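Local coordinates for protein homospermidine synthase (Legionella pneumophila subsp. pneumophila str. Philadelphia 1, PDB 2PH5) that probably catalyses the formation of homospermidine and binds NAD through a Rossmann-type domain, at residues A[190-195]-A[303-308]; A[207-212]-A[355-360]; A[375-380]-A[389-394]. All coordinates share one frame; numbering follows the deposited sequence.

Contact 1 of 3, residues A[190-195]-A[303-308]; sequences EWANLA and LTLKNG
Ala192 sets its methyl over one face of the Leu303-Thr304 peptide, with CB almost directly above Leu303 C at 3.4 Å. The same CB also meets the next carbonyl, lying 3.1 Å from Thr304 O. The other flat group, the indole of Trp191, turns away from segment 303-308. It meets the ring of Phe302 with planes at about 35° and also touches Lys168, Leu171 and Leu172 of helix 158-176, and Pro185; only the root of the side chain faces Leu303, with Trp191 CB 4.3 Å from Leu303 CD2. That methyl also touches the helix backbone, 3.8 Å from Trp191 O, and approaches Ala195 CB one turn on. Leu303 CG stands anti to its carbonyl carbon (chi1 -64°), beside the backbone N. Further out, Leu305 spreads its methyls over Ala192 and Asn193: CD1 packs on Ala192 CB at 3.8 Å, while CD2 lies against Asn193 CA. The side chains that meet are mainly apolar, set partly against backbone carbonyls; Thr304 OG1 is bonded to Thr300 O. Helix 188-197 packs on helix 158-176 through Trp191 and Leu194, and on the turn after helix 295-302 through Ala192; Ala195 and Leu303 also reach strand 311-322, the sheet neighbour of outermost strand 305-306.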
# COMPACT_ATOMS: atom_id res chain seq x y z
N GLU A 190 -9.79 -37.92 14.76
CA GLU A 190 -11.19 -37.58 14.94
C GLU A 190 -11.47 -36.14 14.52
O GLU A 190 -12.52 -35.85 13.95
CB GLU A 190 -11.62 -37.78 16.40
CG GLU A 190 -11.54 -39.22 16.88
CD GLU A 190 -12.25 -39.44 18.21
OE1 GLU A 190 -11.95 -38.72 19.19
OE2 GLU A 190 -13.12 -40.33 18.27
N TRP A 191 -10.53 -35.24 14.80
CA TRP A 191 -10.70 -33.84 14.43
C TRP A 191 -10.65 -33.72 12.91
O TRP A 191 -11.44 -33.00 12.31
CB TRP A 191 -9.61 -32.97 15.05
CG TRP A 191 -9.89 -32.56 16.46
CD1 TRP A 191 -9.18 -32.92 17.57
CD2 TRP A 191 -10.96 -31.72 16.91
NE1 TRP A 191 -9.74 -32.35 18.69
CE2 TRP A 191 -10.83 -31.61 18.31
CE3 TRP A 191 -12.00 -31.05 16.27
CZ2 TRP A 191 -11.72 -30.86 19.08
CZ3 TRP A 191 -12.89 -30.31 17.04
CH2 TRP A 191 -12.74 -30.22 18.43
N ALA A 192 -9.72 -34.45 12.31
CA ALA A 192 -9.57 -34.44 10.86
C ALA A 192 -10.85 -34.99 10.24
O ALA A 192 -11.38 -34.43 9.28
CB ALA A 192 -8.38 -35.29 10.45
N ASN A 193 -11.35 -36.08 10.81
CA ASN A 193 -12.56 -36.73 10.33
C ASN A 193 -13.76 -35.79 10.37
O ASN A 193 -14.56 -35.77 9.43
CB ASN A 193 -12.82 -37.99 11.14
CG ASN A 193 -14.22 -38.52 10.97
OD1 ASN A 193 -15.13 -38.14 11.71
ND2 ASN A 193 -14.41 -39.39 9.98
N LEU A 194 -13.89 -35.03 11.46
CA LEU A 194 -14.98 -34.07 11.60
C LEU A 194 -14.84 -33.00 10.54
O LEU A 194 -15.84 -32.52 10.00
CB LEU A 194 -14.95 -33.42 12.98
CG LEU A 194 -15.88 -32.20 13.14
CD1 LEU A 194 -17.32 -32.63 12.94
CD2 LEU A 194 -15.70 -31.56 14.49
N ALA A 195 -13.61 -32.61 10.23
CA ALA A 195 -13.40 -31.58 9.22
C ALA A 195 -13.86 -32.07 7.86
O ALA A 195 -14.52 -31.34 7.11
CB ALA A 195 -11.92 -31.18 9.17
N LEU A 303 -5.22 -32.07 10.57
CA LEU A 303 -6.52 -32.28 9.94
C LEU A 303 -6.42 -33.17 8.72
O LEU A 303 -7.27 -33.12 7.83
CB LEU A 303 -7.14 -30.94 9.55
CG LEU A 303 -7.44 -30.04 10.74
CD1 LEU A 303 -7.83 -28.65 10.24
CD2 LEU A 303 -8.55 -30.66 11.58
N THR A 304 -5.37 -33.98 8.68
CA THR A 304 -5.15 -34.90 7.57
C THR A 304 -5.77 -36.25 7.90
O THR A 304 -5.89 -36.62 9.07
CB THR A 304 -3.63 -35.09 7.31
OG1 THR A 304 -3.09 -33.87 6.78
CG2 THR A 304 -3.39 -36.22 6.32
N LEU A 305 -6.17 -36.98 6.87
CA LEU A 305 -6.79 -38.29 7.05
C LEU A 305 -6.25 -39.26 6.00
O LEU A 305 -5.99 -38.89 4.85
CB LEU A 305 -8.31 -38.17 6.93
CG LEU A 305 -9.19 -39.08 7.78
CD1 LEU A 305 -8.89 -38.86 9.27
CD2 LEU A 305 -10.65 -38.77 7.49
N LYS A 306 -6.09 -40.52 6.40
CA LYS A 306 -5.59 -41.56 5.51
C LYS A 306 -5.80 -42.94 6.11
O LYS A 306 -5.93 -43.08 7.32
CB LYS A 306 -4.11 -41.32 5.20
CG LYS A 306 -3.26 -41.01 6.42
CD LYS A 306 -1.84 -40.62 6.00
CE LYS A 306 -0.98 -40.28 7.21
NZ LYS A 306 0.42 -39.91 6.81
N ASN A 307 -5.82 -43.95 5.24
CA ASN A 307 -6.02 -45.34 5.67
C ASN A 307 -4.72 -45.95 6.20
O ASN A 307 -4.76 -46.95 6.91
CB ASN A 307 -6.54 -46.19 4.51
CG ASN A 307 -5.54 -46.32 3.37
OD1 ASN A 307 -5.72 -47.12 2.45
ND2 ASN A 307 -4.48 -45.51 3.42
N GLY A 308 -3.59 -45.36 5.83
CA GLY A 308 -2.32 -45.88 6.29
C GLY A 308 -1.15 -45.14 5.69
O GLY A 308 -0.36 -44.53 6.41

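Contact 2 of 3, residues A[207-212]-A[355-360]; sequences EQDSQV and GCDELG
Glu207, Asp357 and Cys356 carry much of this pairing of two antiparallel strands, 202-213 and 352-364, central neighbours in the mixed sheet of the saccharopine dehydrogenase-like C-terminal domain. The strand axes run 4.7 Å apart, and Gln208 with Glu358 forms a hydrogen-bonded pair: Glu358 N reaches Gln208 O almost straight (174°), and Gln208 N returns a bond to Glu358 O. On the face bearing Glu207, Asp209, Asp357 and Leu359, carboxylates gather. Glu207 is extended, CG anti to the backbone N (chi1 178°), and crosses Asp357 obliquely, bringing Glu207 OE2 to 2.9 Å from Asp357 OD1, an approach of two acceptors with the carboxylate planes 34° apart. Asp209 OD2 is a further acceptor oxygen nearby, 3.3 Å from Asp357 OD2. Each acid has a hydroxyl partner elsewhere: Tyr319 for Glu207, Thr225 for Asp209 and Thr392 for Asp357. Leu359 CD1 lies 3.4 Å from Glu207 OE1, and the Leu359 side chain also touches Ala158 and Asn159, both NAD-binding residues. Asp209 OD1 accepts from Gln211 N, an Asx turn, and from Gln211 NE2 on its syn side, tilted out of the carboxylate plane, so two donors grip one oxygen where the regular strand is interrupted after Asp209. Here Cys356 and Ser210 are joined by two hydrogen bonds: Ser210 N meets Cys356 O at 2.8 Å, nearly along the C=O axis, and Cys356 N donates to Ser210 OG at 2.9 Å. Water 1 donates to Gln208 O at 2.7 Å and, weakly, to Cys356 O.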
# COMPACT_ATOMS: atom_id res chain seq x y z
N GLU A 207 -7.04 -12.34 9.28
CA GLU A 207 -6.88 -11.27 10.25
C GLU A 207 -6.82 -9.94 9.52
O GLU A 207 -6.27 -9.83 8.43
CB GLU A 207 -5.59 -11.45 11.07
CG GLU A 207 -5.32 -10.34 12.07
CD GLU A 207 -4.00 -10.53 12.83
OE1 GLU A 207 -3.41 -11.62 12.72
OE2 GLU A 207 -3.57 -9.58 13.54
N GLN A 208 -7.39 -8.92 10.15
CA GLN A 208 -7.40 -7.60 9.57
C GLN A 208 -7.21 -6.57 10.67
O GLN A 208 -8.09 -6.36 11.50
CB GLN A 208 -8.71 -7.38 8.84
CG GLN A 208 -8.57 -6.58 7.58
CD GLN A 208 -9.63 -6.93 6.57
OE1 GLN A 208 -9.87 -6.19 5.61
NE2 GLN A 208 -10.27 -8.09 6.77
N ASP A 209 -6.03 -5.95 10.67
CA ASP A 209 -5.64 -4.94 11.64
C ASP A 209 -6.03 -3.57 11.10
O ASP A 209 -5.51 -3.14 10.06
CB ASP A 209 -4.13 -4.98 11.86
CG ASP A 209 -3.69 -4.35 13.18
OD1 ASP A 209 -4.26 -3.31 13.58
OD2 ASP A 209 -2.75 -4.88 13.80
N SER A 210 -6.94 -2.90 11.80
CA SER A 210 -7.40 -1.57 11.39
C SER A 210 -6.93 -0.48 12.35
O SER A 210 -7.45 0.64 12.33
CB SER A 210 -8.93 -1.54 11.29
OG SER A 210 -9.55 -1.76 12.55
N GLN A 211 -5.96 -0.78 13.21
CA GLN A 211 -5.50 0.23 14.15
C GLN A 211 -4.78 1.37 13.42
O GLN A 211 -3.81 1.13 12.70
CB GLN A 211 -4.58 -0.42 15.20
CG GLN A 211 -5.30 -1.55 15.96
CD GLN A 211 -4.40 -2.34 16.89
OE1 GLN A 211 -4.15 -1.94 18.04
NE2 GLN A 211 -3.90 -3.48 16.39
N VAL A 212 -5.30 2.59 13.57
CA VAL A 212 -4.70 3.77 12.95
C VAL A 212 -3.96 4.55 14.02
O VAL A 212 -4.16 4.32 15.21
CB VAL A 212 -5.75 4.70 12.30
CG1 VAL A 212 -6.35 4.03 11.09
CG2 VAL A 212 -6.82 5.07 13.31
N GLY A 355 -9.45 2.05 15.97
CA GLY A 355 -9.27 0.79 15.28
C GLY A 355 -9.33 -0.48 16.12
O GLY A 355 -9.46 -0.44 17.34
N CYS A 356 -9.23 -1.61 15.44
CA CYS A 356 -9.29 -2.88 16.13
C CYS A 356 -8.55 -3.97 15.35
O CYS A 356 -8.14 -3.77 14.21
CB CYS A 356 -10.74 -3.29 16.34
SG CYS A 356 -11.65 -3.55 14.82
N ASP A 357 -8.38 -5.12 15.99
CA ASP A 357 -7.68 -6.22 15.36
C ASP A 357 -8.62 -7.41 15.30
O ASP A 357 -9.04 -7.94 16.33
CB ASP A 357 -6.43 -6.57 16.18
CG ASP A 357 -5.46 -7.44 15.41
OD1 ASP A 357 -5.92 -8.29 14.62
OD2 ASP A 357 -4.23 -7.28 15.60
N GLU A 358 -8.98 -7.82 14.08
CA GLU A 358 -9.86 -8.97 13.89
C GLU A 358 -9.08 -10.20 13.53
O GLU A 358 -8.77 -10.43 12.37
CB GLU A 358 -10.89 -8.74 12.78
CG GLU A 358 -12.12 -8.06 13.24
CD GLU A 358 -13.36 -8.46 12.45
OE1 GLU A 358 -13.31 -8.52 11.19
OE2 GLU A 358 -14.39 -8.72 13.12
N LEU A 359 -8.75 -11.00 14.54
CA LEU A 359 -8.00 -12.22 14.33
C LEU A 359 -8.95 -13.41 14.42
O LEU A 359 -9.73 -13.51 15.36
CB LEU A 359 -6.91 -12.37 15.39
CG LEU A 359 -6.20 -13.72 15.40
CD1 LEU A 359 -5.51 -13.94 14.07
CD2 LEU A 359 -5.18 -13.78 16.56
N GLY A 360 -8.89 -14.30 13.43
CA GLY A 360 -9.77 -15.45 13.46
C GLY A 360 -9.48 -16.43 12.34
O GLY A 360 -8.53 -16.25 11.58
O HOH W 1 -10.13 -4.54 11.67

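Contact 3 of 3, residues A[375-380]-A[389-394]; sequences STLSIQ and NNATSL
Leu377 and Leu394 meet through their CD2 methyls, 3.7 Å apart, their side chains crossing at about a right angle. Leu377 CG stands anti to the backbone N (chi1 174°). At the first turn of helix 391-408, Leu377 CD2 also lies 3.4 Å from Ala391 O. The contact is returned by Ala391, whose CB sits 3.4 Å from Leu377 O, so each residue sets a methyl against the other's carbonyl oxygen. Beyond the strand, Ile379 covers the start of the helix. Its CD1 touches the backbone of Asn390, 3.5 Å from Asn390 CA, and rests against CB of the same residue. Across the segments, methyls thus meet methyls, backbone atoms and the Asn390 CB. A set of polar bonds within segment 389-394 shapes the helix start, and Gln211 OE1 also accepts from Ala391 N. Asn390 OD1 accepts from Ser393 N at 2.6 Å and 170°, with the donor tilted 23° from the carbonyl plane, and Asn390 N donates to Ser393 OG at 2.8 Å. The serine hydroxyl donates to Asn389 OD1, 2.8 Å away, so Ser393 OG both accepts and donates. Farther out, Asn390 ND2 bonds to Thr225 O, and Asn389 ND2 to Pro387 O and to Ala27 O, the latter on helix 23-35 of the NAD-binding domain. On the opposite segment Ser378 caps helix 379-385 through Glu381 N. Leu394 packs on Ala382 and Ile385 of that short helix, and Leu377 also on Ala382. Helix 391-408, packed on the end of strand 370-378 in the mixed sheet of the C-terminal domain, is thus opened by a capping box formed by Asn390 and Ser393.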
# COMPACT_ATOMS: atom_id res chain seq x y z
N SER A 375 -11.63 -13.39 17.21
CA SER A 375 -11.67 -12.26 18.13
C SER A 375 -11.60 -10.91 17.44
O SER A 375 -10.76 -10.69 16.58
CB SER A 375 -10.52 -12.36 19.12
OG SER A 375 -10.17 -11.08 19.64
N THR A 376 -12.51 -10.02 17.81
CA THR A 376 -12.53 -8.68 17.27
C THR A 376 -12.34 -7.79 18.47
O THR A 376 -13.29 -7.52 19.21
CB THR A 376 -13.86 -8.34 16.61
OG1 THR A 376 -14.17 -9.32 15.62
CG2 THR A 376 -13.79 -6.96 15.96
N LEU A 377 -11.10 -7.35 18.69
CA LEU A 377 -10.77 -6.50 19.83
C LEU A 377 -10.36 -5.12 19.35
O LEU A 377 -9.51 -4.98 18.47
CB LEU A 377 -9.61 -7.12 20.63
CG LEU A 377 -9.04 -6.27 21.78
CD1 LEU A 377 -10.10 -6.12 22.86
CD2 LEU A 377 -7.77 -6.90 22.35
N SER A 378 -10.97 -4.09 19.93
CA SER A 378 -10.64 -2.72 19.56
C SER A 378 -9.60 -2.22 20.54
O SER A 378 -9.43 -2.79 21.63
CB SER A 378 -11.87 -1.83 19.66
OG SER A 378 -12.26 -1.68 21.02
N ILE A 379 -8.91 -1.15 20.15
CA ILE A 379 -7.88 -0.56 20.99
C ILE A 379 -8.50 0.01 22.28
O ILE A 379 -7.88 -0.04 23.34
CB ILE A 379 -7.12 0.56 20.22
CG1 ILE A 379 -6.00 1.12 21.10
CG2 ILE A 379 -8.08 1.66 19.78
CD1 ILE A 379 -4.92 0.11 21.42
N GLN A 380 -9.73 0.52 22.18
CA GLN A 380 -10.41 1.09 23.34
C GLN A 380 -10.66 0.04 24.42
O GLN A 380 -10.35 0.24 25.59
CB GLN A 380 -11.73 1.75 22.92
CG GLN A 380 -11.55 3.05 22.13
CD GLN A 380 -11.49 2.84 20.61
OE1 GLN A 380 -11.12 1.76 20.14
NE2 GLN A 380 -11.85 3.86 19.86
N ASN A 389 -0.56 -2.35 26.29
CA ASN A 389 -1.17 -3.25 25.34
C ASN A 389 -2.00 -2.55 24.27
O ASN A 389 -2.65 -1.53 24.53
CB ASN A 389 -2.08 -4.24 26.07
CG ASN A 389 -1.36 -5.51 26.47
OD1 ASN A 389 -1.10 -6.39 25.64
ND2 ASN A 389 -1.05 -5.62 27.76
N ASN A 390 -1.96 -3.11 23.07
CA ASN A 390 -2.78 -2.61 21.98
C ASN A 390 -3.63 -3.83 21.64
O ASN A 390 -3.48 -4.88 22.25
CB ASN A 390 -1.96 -2.13 20.77
CG ASN A 390 -0.97 -3.17 20.26
OD1 ASN A 390 -1.29 -4.35 20.09
ND2 ASN A 390 0.25 -2.72 19.98
N ALA A 391 -4.54 -3.67 20.68
CA ALA A 391 -5.41 -4.76 20.28
C ALA A 391 -4.62 -6.02 19.94
O ALA A 391 -4.95 -7.11 20.41
CB ALA A 391 -6.25 -4.33 19.09
N THR A 392 -3.58 -5.86 19.14
CA THR A 392 -2.74 -6.98 18.70
C THR A 392 -2.00 -7.67 19.84
O THR A 392 -2.13 -8.88 20.02
CB THR A 392 -1.69 -6.50 17.66
OG1 THR A 392 -2.36 -5.82 16.60
CG2 THR A 392 -0.91 -7.68 17.09
N SER A 393 -1.22 -6.91 20.61
CA SER A 393 -0.46 -7.52 21.69
C SER A 393 -1.37 -8.24 22.69
O SER A 393 -1.08 -9.36 23.10
CB SER A 393 0.37 -6.46 22.43
OG SER A 393 -0.45 -5.51 23.08
N LEU A 394 -2.48 -7.60 23.06
CA LEU A 394 -3.40 -8.19 24.03
C LEU A 394 -3.94 -9.56 23.61
O LEU A 394 -4.17 -10.42 24.46
CB LEU A 394 -4.58 -7.26 24.32
CG LEU A 394 -5.47 -7.74 25.48
CD1 LEU A 394 -4.59 -8.01 26.70
CD2 LEU A 394 -6.54 -6.69 25.82

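How the contacts relate
Contacts 2 and 3 adjoin, with centres 8 Å apart, because strands 352-364 and 370-378 are sheet neighbours. Asp357 OD2 to Thr392 OG1 and Glu358 OE2 to Thr376 OG1, both 2.6 Å and probable hydrogen bonds, tie them together, one through the capped helix and the other through the adjacent strand. Contact 1 lies apart, its centre 32 Å from that of contact 2 and 34 Å from that of contact 3, yet reaches the same sheet at strand 305-306; helix 188-197 leads on to strand 202-213. The bound NAD is near the second and third contacts: the side chains of Leu359 and Asn390 lie about 6 and 10 Å from it, whereas contact 1 is remote from the annotated sites.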